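Side-chain contacts in 16 kDa salivary peptide (Culex quinquefasciatus, PDB 7KCG), which is of unknown function but adopts a ricin-type beta-trefoil fold and may bind sugars: residues Val7-Val12 against Thr53-Arg58; Gly20-His25 against Glu137-Lys142; Arg35-Cys40 against Glu64-Ser69. All blocks are in the same frame, centred on the assembly; numbering follows the deposited sequence.

Interaction 1: Val7-Val12 against Thr53-Arg58; sequences VPTGCV and TNFRIR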
loop_
_atom_site.group_PDB
_atom_site.type_symbol
_atom_site.label_atom_id
_atom_site.label_comp_id
_atom_site.label_asym_id
_atom_site.label_seq_id
_atom_site.Cartn_x
_atom_site.Cartn_y
_atom_site.Cartn_z
ATOM N N VAL A 7 1.980 14.238 -3.198
ATOM C CA VAL A 7 1.794 12.780 -3.388
ATOM C C VAL A 7 1.429 12.522 -4.856
ATOM O O VAL A 7 0.471 13.120 -5.307
ATOM C CB VAL A 7 0.793 12.160 -2.396
ATOM C CG1 VAL A 7 0.560 10.688 -2.685
ATOM C CG2 VAL A 7 1.256 12.363 -0.966
ATOM N N PRO A 8 2.149 11.689 -5.639
ATOM C CA PRO A 8 1.733 11.460 -7.027
ATOM C C PRO A 8 0.379 10.773 -7.094
ATOM O O PRO A 8 0.098 9.828 -6.351
ATOM C CB PRO A 8 2.837 10.556 -7.585
ATOM C CG PRO A 8 3.986 10.709 -6.634
ATOM C CD PRO A 8 3.352 10.923 -5.296
ATOM N N THR A 9 -0.461 11.246 -8.004
ATOM C CA THR A 9 -1.772 10.655 -8.199
ATOM C C THR A 9 -1.870 10.045 -9.591
ATOM O O THR A 9 -1.047 10.312 -10.472
ATOM C CB THR A 9 -2.872 11.680 -7.987
ATOM O OG1 THR A 9 -2.541 12.877 -8.701
ATOM C CG2 THR A 9 -3.008 11.984 -6.506
ATOM N N GLY A 10 -2.890 9.213 -9.772
ATOM C CA GLY A 10 -3.018 8.442 -10.989
ATOM C C GLY A 10 -2.130 7.217 -10.999
ATOM O O GLY A 10 -2.016 6.507 -9.993
ATOM N N CYS A 11 -1.490 6.959 -12.134
ATOM C CA CYS A 11 -0.686 5.758 -12.298
ATOM C C CYS A 11 0.659 5.939 -11.604
ATOM O O CYS A 11 1.396 6.880 -11.908
ATOM C CB CYS A 11 -0.496 5.460 -13.783
ATOM S SG CYS A 11 0.231 3.845 -14.166
ATOM N N VAL A 12 0.995 5.017 -10.697
ATOM C CA VAL A 12 2.228 5.083 -9.920
ATOM C C VAL A 12 2.840 3.693 -9.791
ATOM O O VAL A 12 2.185 2.673 -10.016
ATOM C CB VAL A 12 1.990 5.659 -8.506
ATOM C CG1 VAL A 12 1.531 7.105 -8.568
ATOM C CG2 VAL A 12 0.974 4.792 -7.759
ATOM N N THR A 53 -8.344 14.620 2.178
ATOM C CA THR A 53 -6.927 14.715 2.597
ATOM C C THR A 53 -6.308 13.318 2.515
ATOM O O THR A 53 -5.109 13.216 2.739
ATOM C CB THR A 53 -6.869 15.340 3.992
ATOM O OG1 THR A 53 -5.539 15.255 4.501
ATOM C CG2 THR A 53 -7.829 14.685 4.959
ATOM N N ASN A 54 -7.092 12.311 2.122
ATOM C CA ASN A 54 -6.627 10.928 2.095
ATOM C C ASN A 54 -6.499 10.448 0.651
ATOM O O ASN A 54 -6.662 11.216 -0.305
ATOM C CB ASN A 54 -7.584 10.036 2.881
ATOM C CG ASN A 54 -7.757 10.488 4.314
ATOM O OD1 ASN A 54 -6.787 10.817 4.990
ATOM N ND2 ASN A 54 -8.997 10.503 4.783
ATOM N N PHE A 55 -6.192 9.159 0.499
ATOM C CA PHE A 55 -5.973 8.552 -0.803
ATOM C C PHE A 55 -6.539 7.141 -0.812
ATOM O O PHE A 55 -6.489 6.432 0.196
ATOM C CB PHE A 55 -4.483 8.470 -1.172
ATOM C CG PHE A 55 -3.814 9.802 -1.282
ATOM C CD1 PHE A 55 -3.890 10.528 -2.453
ATOM C CD2 PHE A 55 -3.095 10.322 -0.213
ATOM C CE1 PHE A 55 -3.279 11.778 -2.557
ATOM C CE2 PHE A 55 -2.485 11.582 -0.305
ATOM C CZ PHE A 55 -2.574 12.299 -1.482
ATOM N N ARG A 56 -7.068 6.741 -1.961
ATOM C CA ARG A 56 -7.333 5.337 -2.244
ATOM C C ARG A 56 -6.246 4.783 -3.159
ATOM O O ARG A 56 -5.712 5.492 -4.015
ATOM C CB ARG A 56 -8.703 5.161 -2.888
ATOM C CG ARG A 56 -9.840 5.560 -1.964
ATOM C CD ARG A 56 -11.173 5.076 -2.502
ATOM N NE ARG A 56 -12.242 5.353 -1.554
ATOM C CZ ARG A 56 -12.885 4.433 -0.844
ATOM N NH1 ARG A 56 -12.591 3.139 -0.981
ATOM N NH2 ARG A 56 -13.850 4.819 -0.011
ATOM N N ILE A 57 -5.931 3.500 -2.972
ATOM C CA ILE A 57 -4.877 2.815 -3.711
ATOM C C ILE A 57 -5.489 1.570 -4.338
ATOM O O ILE A 57 -5.998 0.701 -3.620
ATOM C CB ILE A 57 -3.696 2.436 -2.800
ATOM C CG1 ILE A 57 -3.115 3.679 -2.105
ATOM C CG2 ILE A 57 -2.587 1.723 -3.587
ATOM C CD1 ILE A 57 -2.097 3.313 -1.001
ATOM N N ARG A 58 -5.409 1.471 -5.656
ATOM C CA ARG A 58 -6.003 0.358 -6.435
ATOM C C ARG A 58 -4.968 -0.335 -7.320
ATOM O O ARG A 58 -4.233 0.336 -7.988
ATOM C CB ARG A 58 -7.133 0.881 -7.316
ATOM C CG ARG A 58 -8.042 -0.203 -7.849
ATOM C CD ARG A 58 -9.189 0.382 -8.612
ATOM N NE ARG A 58 -10.122 1.145 -7.821
ATOM C CZ ARG A 58 -11.234 0.668 -7.327
ATOM N NH1 ARG A 58 -11.546 -0.592 -7.504
ATOM N NH2 ARG A 58 -12.034 1.445 -6.643
#
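Val7 sits over one face of the Phe55 ring, its side chain coming from the opposite direction to that of Phe55. The CG1 methyl lies 4.0 Å from the centroid of the Phe55 ring and 21° off the ring normal, a CH-pi contact displaced toward the rim. The closest approach is made by the branch point: Val7 CB stands 3.5 Å from Phe55 CZ, while Val7 CG2 reaches 3.9 Å from Phe55 CE2. A beta-branched residue suits this place, because CB and both methyls press on the far end of the ring together. CG1 is anti to the backbone N of Val7 (chi1 176°), which turns this methyl over the aromatic face. Thr9 crosses the phenyl group at about a right angle and adds its methyl, Thr9 CG2 being 4.0 Å from Phe55 CE1. No hydrogen bond joins the two segments, so the contact is wholly apolar, lying at the surface of the trefoil. Next in the chain, Gly10 adopts backbone angles that call for glycine, and the disulfide of Cys11 with Cys143 ties this stretch to the C-terminus. Residues 7-12 lead into strand 12-16, whereas Phe55 rides on strand 54-59, which pairs with 45-51, 64-69 and 93-98. Ile48 of strand 45-51 and Ile96 of strand 93-98 also touch Phe55, and Ile96 meets Val7 as well.

Interaction 2: Gly20-His25 against Glu137-Lys142; sequences GRYLAH and EWRIVK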
loop_
_atom_site.group_PDB
_atom_site.type_symbol
_atom_site.label_atom_id
_atom_site.label_comp_id
_atom_site.label_asym_id
_atom_site.label_seq_id
_atom_site.Cartn_x
_atom_site.Cartn_y
_atom_site.Cartn_z
ATOM N N GLY A 20 13.457 -3.197 -1.135
ATOM C CA GLY A 20 13.919 -2.878 -2.468
ATOM C C GLY A 20 13.136 -3.494 -3.603
ATOM O O GLY A 20 13.645 -3.546 -4.728
ATOM N N ARG A 21 11.910 -3.956 -3.355
ATOM C CA ARG A 21 11.067 -4.508 -4.404
ATOM C C ARG A 21 9.731 -3.767 -4.451
ATOM O O ARG A 21 9.390 -2.989 -3.557
ATOM C CB ARG A 21 10.853 -6.010 -4.197
ATOM C CG ARG A 21 12.131 -6.832 -4.259
ATOM C CD ARG A 21 11.815 -8.307 -4.268
ATOM N NE ARG A 21 11.357 -8.791 -2.967
ATOM C CZ ARG A 21 10.516 -9.812 -2.809
ATOM N NH1 ARG A 21 10.027 -10.437 -3.872
ATOM N NH2 ARG A 21 10.158 -10.199 -1.590
ATOM N N TYR A 22 8.975 -4.023 -5.517
ATOM C CA TYR A 22 7.750 -3.296 -5.814
ATOM C C TYR A 22 6.532 -3.985 -5.219
ATOM O O TYR A 22 6.399 -5.210 -5.296
ATOM C CB TYR A 22 7.574 -3.156 -7.327
ATOM C CG TYR A 22 8.609 -2.262 -7.949
ATOM C CD1 TYR A 22 9.840 -2.765 -8.353
ATOM C CD2 TYR A 22 8.370 -0.904 -8.107
ATOM C CE1 TYR A 22 10.795 -1.939 -8.912
ATOM C CE2 TYR A 22 9.311 -0.082 -8.665
ATOM C CZ TYR A 22 10.526 -0.599 -9.063
ATOM O OH TYR A 22 11.470 0.239 -9.618
ATOM N N LEU A 23 5.644 -3.192 -4.621
ATOM C CA LEU A 23 4.368 -3.728 -4.170
ATOM C C LEU A 23 3.597 -4.263 -5.366
ATOM O O LEU A 23 3.588 -3.658 -6.440
ATOM C CB LEU A 23 3.554 -2.644 -3.455
ATOM C CG LEU A 23 2.349 -3.108 -2.630
ATOM C CD1 LEU A 23 2.803 -3.947 -1.452
ATOM C CD2 LEU A 23 1.546 -1.914 -2.157
ATOM N N ALA A 24 2.942 -5.407 -5.184
ATOM C CA ALA A 24 2.276 -6.051 -6.305
ATOM C C ALA A 24 1.125 -6.902 -5.785
ATOM O O ALA A 24 1.059 -7.235 -4.599
ATOM C CB ALA A 24 3.261 -6.910 -7.109
ATOM N N HIS A 25 0.216 -7.242 -6.696
ATOM C CA HIS A 25 -0.782 -8.260 -6.404
ATOM C C HIS A 25 -0.100 -9.608 -6.218
ATOM O O HIS A 25 1.038 -9.819 -6.645
ATOM C CB HIS A 25 -1.807 -8.360 -7.534
ATOM C CG HIS A 25 -1.287 -9.040 -8.764
ATOM N ND1 HIS A 25 -1.215 -10.413 -8.884
ATOM C CD2 HIS A 25 -0.808 -8.535 -9.927
ATOM C CE1 HIS A 25 -0.711 -10.723 -10.066
ATOM N NE2 HIS A 25 -0.457 -9.602 -10.717
ATOM N N GLU A 137 8.788 2.708 4.828
ATOM C CA GLU A 137 8.972 3.837 3.928
ATOM C C GLU A 137 8.821 3.361 2.494
ATOM O O GLU A 137 9.351 2.311 2.126
ATOM C CB GLU A 137 10.341 4.501 4.163
ATOM C CG GLU A 137 10.414 5.152 5.548
ATOM C CD GLU A 137 11.770 5.780 5.846
ATOM O OE1 GLU A 137 12.766 5.330 5.255
ATOM O OE2 GLU A 137 11.827 6.712 6.673
ATOM N N TRP A 138 8.076 4.122 1.697
ATOM C CA TRP A 138 7.691 3.703 0.357
ATOM C C TRP A 138 7.977 4.793 -0.655
ATOM O O TRP A 138 7.556 5.948 -0.473
ATOM C CB TRP A 138 6.201 3.332 0.316
ATOM C CG TRP A 138 5.852 2.288 1.302
ATOM C CD1 TRP A 138 5.578 2.471 2.622
ATOM C CD2 TRP A 138 5.763 0.874 1.064
ATOM N NE1 TRP A 138 5.315 1.250 3.227
ATOM C CE2 TRP A 138 5.413 0.264 2.284
ATOM C CE3 TRP A 138 5.930 0.070 -0.068
ATOM C CZ2 TRP A 138 5.218 -1.123 2.406
ATOM C CZ3 TRP A 138 5.739 -1.305 0.057
ATOM C CH2 TRP A 138 5.397 -1.878 1.281
ATOM N N ARG A 139 8.640 4.417 -1.751
ATOM C CA ARG A 139 8.896 5.344 -2.848
ATOM C C ARG A 139 7.763 5.257 -3.864
ATOM O O ARG A 139 7.523 4.191 -4.437
ATOM C CB ARG A 139 10.239 5.059 -3.525
ATOM C CG ARG A 139 10.563 6.066 -4.644
ATOM C CD ARG A 139 12.003 5.929 -5.148
ATOM N NE ARG A 139 12.104 5.106 -6.357
ATOM C CZ ARG A 139 13.158 4.350 -6.676
ATOM N NH1 ARG A 139 14.217 4.289 -5.871
ATOM N NH2 ARG A 139 13.150 3.639 -7.798
ATOM N N ILE A 140 7.093 6.380 -4.104
ATOM C CA ILE A 140 5.912 6.439 -4.963
ATOM C C ILE A 140 6.252 7.312 -6.161
ATOM O O ILE A 140 6.476 8.519 -6.007
ATOM C CB ILE A 140 4.689 6.986 -4.212
ATOM C CG1 ILE A 140 4.370 6.084 -3.017
ATOM C CG2 ILE A 140 3.504 7.111 -5.153
ATOM C CD1 ILE A 140 3.257 6.602 -2.129
ATOM N N VAL A 141 6.273 6.720 -7.356
ATOM C CA VAL A 141 6.696 7.420 -8.569
ATOM C C VAL A 141 5.632 7.272 -9.651
ATOM O O VAL A 141 5.057 6.191 -9.825
ATOM C CB VAL A 141 8.051 6.889 -9.089
ATOM C CG1 VAL A 141 8.528 7.725 -10.271
ATOM C CG2 VAL A 141 9.097 6.877 -7.973
ATOM N N LYS A 142 5.398 8.352 -10.399
ATOM C CA LYS A 142 4.486 8.305 -11.536
ATOM C C LYS A 142 4.976 7.306 -12.582
ATOM O O LYS A 142 6.179 7.105 -12.769
ATOM C CB LYS A 142 4.334 9.693 -12.161
ATOM C CG LYS A 142 3.628 10.702 -11.270
ATOM C CD LYS A 142 3.533 12.062 -11.942
#
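Leu23 turns its CG anti to the backbone N (chi1 -166°), and Trp138 sets its own CG beside the backbone N (chi1 -56°); between them these rotations bring a leucine methyl to the indole inside the beta-trefoil. Leu23 CD1 approaches Trp138 CZ3 to 4.2 Å, arriving obliquely at the six-membered part of the indole. Branched aliphatic and broad aromatic groups suit this buried position: the indole is large enough to meet Leu23 while also touching Ile14, Phe39 and Ile107. Tyr22, just before Leu23, starts away from residues 137-142, yet its long ring carries the hydroxyl back to the neighbourhood of Arg139. There Tyr22 OH and Arg139 NH2 remain 4.2 Å apart, a loose polar approach rather than a hydrogen bond, at the more exposed side of the contact. The Arg139 chain runs out extended and then turns at chi3 (97°), which carries the guanidinium toward Tyr22. Strand 12-16 links the two segments: it pairs with 138-142, and Ile14 is hydrogen-bonded through its backbone to Leu23. Two buried polar groups have partners elsewhere. The Leu23 carbonyl oxygen accepts a hydrogen bond from Trp46 NE1, and Trp138 NE1 donates to the backbone O of Leu116.

Interaction 3: Arg35-Cys40 against Glu64-Ser69; sequences RHVSFC and EELFES. With FMT (formic acid), chain C.
The guanidinium of Arg35 and the carboxylate of Glu64 meet edge to edge, their planes only 10° apart. This is a side-on, two-pronged salt bridge: Arg35 NE donates to Glu64 OE1 at 2.9 Å, and Arg35 NH2 donates to Glu64 OE2 at 3.0 Å. Each oxygen offers its syn lone pair, and both hydrogen bonds are nearly straight, with N-H...O angles of 165°, so together they hold the two groups flat against rotation. Arginine suits the place because its planar head presents two parallel donors to match the buried carboxylate. Its chain bends at chi3 (-34°), swinging NE round to Glu64. Phe67 has the Glu65 carbonyl oxygen and the carbon of a formic acid molecule at its ring edge, the latter 3.7 Å from Phe67 CE2. That formic acid, probably from the crystallisation liquor, receives a hydrogen bond from Ser69 OG to its O2 at 2.8 Å; Arg34 and Gln70 also bind it. Farther along, Val37 CG1 packs on Leu66 CD1 at 3.6 Å, two aliphatic side chains crossing at about a right angle. Both pairs thus join beta-trefoil strands 34-40 and 64-69, which flank and pair antiparallel with 76-81, Leu80 touching Glu64 and Val78 touching Leu66.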
loop_
_atom_site.group_PDB
_atom_site.type_symbol
_atom_site.label_atom_id
_atom_site.label_comp_id
_atom_site.label_asym_id
_atom_site.label_seq_id
_atom_site.Cartn_x
_atom_site.Cartn_y
_atom_site.Cartn_z
ATOM N N ARG A 35 -7.845 -10.936 -1.996
ATOM C CA ARG A 35 -6.588 -11.398 -2.640
ATOM C C ARG A 35 -5.400 -10.843 -1.861
ATOM O O ARG A 35 -5.505 -9.753 -1.319
ATOM C CB ARG A 35 -6.501 -10.971 -4.104
ATOM C CG ARG A 35 -5.192 -11.290 -4.810
ATOM C CD ARG A 35 -5.092 -10.744 -6.218
ATOM N NE ARG A 35 -6.374 -10.734 -6.891
ATOM C CZ ARG A 35 -6.894 -11.771 -7.530
ATOM N NH1 ARG A 35 -6.230 -12.910 -7.590
ATOM N NH2 ARG A 35 -8.075 -11.663 -8.105
ATOM N N HIS A 36 -4.306 -11.588 -1.811
ATOM C CA HIS A 36 -3.149 -11.176 -0.987
ATOM C C HIS A 36 -2.276 -10.172 -1.725
ATOM O O HIS A 36 -2.453 -10.009 -2.925
ATOM C CB HIS A 36 -2.357 -12.419 -0.597
ATOM C CG HIS A 36 -2.849 -13.074 0.649
ATOM N ND1 HIS A 36 -3.251 -14.390 0.679
ATOM C CD2 HIS A 36 -2.998 -12.602 1.904
ATOM C CE1 HIS A 36 -3.626 -14.701 1.901
ATOM N NE2 HIS A 36 -3.483 -13.622 2.668
ATOM N N VAL A 37 -1.373 -9.530 -1.002
ATOM C CA VAL A 37 -0.444 -8.593 -1.623
ATOM C C VAL A 37 0.974 -9.111 -1.434
ATOM O O VAL A 37 1.282 -9.797 -0.452
ATOM C CB VAL A 37 -0.563 -7.165 -1.055
ATOM C CG1 VAL A 37 -1.911 -6.564 -1.404
ATOM C CG2 VAL A 37 -0.358 -7.184 0.445
ATOM N N SER A 38 1.839 -8.767 -2.380
ATOM C CA SER A 38 3.192 -9.292 -2.365
ATOM C C SER A 38 4.133 -8.273 -3.004
ATOM O O SER A 38 3.798 -7.091 -3.144
ATOM C CB SER A 38 3.228 -10.661 -3.063
ATOM O OG SER A 38 4.364 -11.380 -2.642
ATOM N N PHE A 39 5.307 -8.764 -3.379
ATOM C CA PHE A 39 6.333 -7.907 -4.004
ATOM C C PHE A 39 6.773 -8.529 -5.324
ATOM O O PHE A 39 6.515 -9.713 -5.557
ATOM C CB PHE A 39 7.536 -7.760 -3.080
ATOM C CG PHE A 39 7.339 -6.875 -1.884
ATOM C CD1 PHE A 39 7.392 -5.500 -2.010
ATOM C CD2 PHE A 39 7.125 -7.421 -0.634
ATOM C CE1 PHE A 39 7.216 -4.684 -0.908
ATOM C CE2 PHE A 39 6.945 -6.603 0.465
ATOM C CZ PHE A 39 6.992 -5.237 0.326
ATOM N N CYS A 40 7.383 -7.719 -6.179
ATOM C CA CYS A 40 7.900 -8.200 -7.484
ATOM C C CYS A 40 9.127 -7.363 -7.866
ATOM O O CYS A 40 9.184 -6.203 -7.466
ATOM C CB CYS A 40 6.840 -8.114 -8.569
ATOM S SG CYS A 40 7.024 -9.352 -9.879
ATOM N N GLU A 64 -8.453 -3.894 -8.121
ATOM C CA GLU A 64 -8.920 -4.134 -6.764
ATOM C C GLU A 64 -8.298 -3.147 -5.783
ATOM O O GLU A 64 -7.126 -2.780 -5.918
ATOM C CB GLU A 64 -8.589 -5.569 -6.355
ATOM C CG GLU A 64 -9.296 -6.607 -7.224
ATOM C CD GLU A 64 -8.624 -7.976 -7.184
ATOM O OE1 GLU A 64 -7.620 -8.145 -6.461
ATOM O OE2 GLU A 64 -9.112 -8.898 -7.879
ATOM N N GLU A 65 -9.094 -2.711 -4.805
ATOM C CA GLU A 65 -8.647 -1.728 -3.822
ATOM C C GLU A 65 -7.789 -2.370 -2.746
ATOM O O GLU A 65 -8.072 -3.471 -2.278
ATOM C CB GLU A 65 -9.836 -1.056 -3.137
ATOM C CG GLU A 65 -10.590 -0.051 -3.950
ATOM C CD GLU A 65 -11.532 0.766 -3.082
ATOM O OE1 GLU A 65 -12.503 0.190 -2.529
ATOM O OE2 GLU A 65 -11.293 1.985 -2.945
ATOM N N LEU A 66 -6.746 -1.653 -2.332
ATOM C CA LEU A 66 -5.911 -2.076 -1.223
ATOM C C LEU A 66 -6.564 -1.676 0.095
ATOM O O LEU A 66 -6.971 -0.525 0.261
ATOM C CB LEU A 66 -4.529 -1.419 -1.350
ATOM C CG LEU A 66 -3.506 -1.864 -0.322
ATOM C CD1 LEU A 66 -3.034 -3.256 -0.677
ATOM C CD2 LEU A 66 -2.333 -0.880 -0.276
ATOM N N PHE A 67 -6.674 -2.612 1.042
ATOM C CA PHE A 67 -7.288 -2.243 2.315
ATOM C C PHE A 67 -6.704 -3.082 3.439
ATOM O O PHE A 67 -6.079 -4.116 3.211
ATOM C CB PHE A 67 -8.826 -2.358 2.279
ATOM C CG PHE A 67 -9.347 -3.773 2.337
ATOM C CD1 PHE A 67 -9.319 -4.576 1.219
ATOM C CD2 PHE A 67 -9.910 -4.267 3.503
ATOM C CE1 PHE A 67 -9.823 -5.874 1.265
ATOM C CE2 PHE A 67 -10.414 -5.577 3.560
ATOM C CZ PHE A 67 -10.367 -6.366 2.444
ATOM N N GLU A 68 -6.873 -2.592 4.664
ATOM C CA GLU A 68 -6.440 -3.308 5.854
ATOM C C GLU A 68 -7.653 -3.924 6.532
ATOM O O GLU A 68 -8.692 -3.274 6.669
ATOM C CB GLU A 68 -5.710 -2.390 6.838
ATOM C CG GLU A 68 -5.240 -3.131 8.093
ATOM C CD GLU A 68 -4.509 -2.249 9.093
ATOM O OE1 GLU A 68 -4.248 -1.063 8.790
ATOM O OE2 GLU A 68 -4.189 -2.749 10.195
ATOM N N SER A 69 -7.500 -5.168 6.981
ATOM C CA SER A 69 -8.612 -5.999 7.419
ATOM C C SER A 69 -8.702 -6.069 8.937
ATOM O O SER A 69 -7.720 -5.874 9.655
ATOM C CB SER A 69 -8.465 -7.407 6.837
ATOM O OG SER A 69 -9.333 -8.345 7.463
HETATM C C FMT C . -12.273 -7.289 6.320
HETATM O O1 FMT C . -12.169 -6.605 7.316
HETATM O O2 FMT C . -11.750 -8.458 6.152
#

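In the fold
All three contacts reach one curled antiparallel sheet. The centres of interactions 1 and 2 are about 12 Å apart, those of interactions 2 and 3 about 13 Å, and those of interactions 1 and 3 about 15 Å. Strand pairing joins interaction 1 to interaction 3, where Ile57 O and Leu66 N lie 2.8 Å apart, as does a salt bridge from Arg56 NH1 to Glu65 OE2 at 2.6 Å. Strand 22-29 of interaction 2 pairs with strand 34-40 of interaction 3, Ala24 N lying 2.8 Å from Ser38 O. Interactions 1 and 2 meet by packing, Pro8 CG lying 3.4 Å from Ile140 O, near where strand 12-16 pairs with 138-142. The formic acid lies on the Ser69 side of interaction 3; any sugar site remains putative.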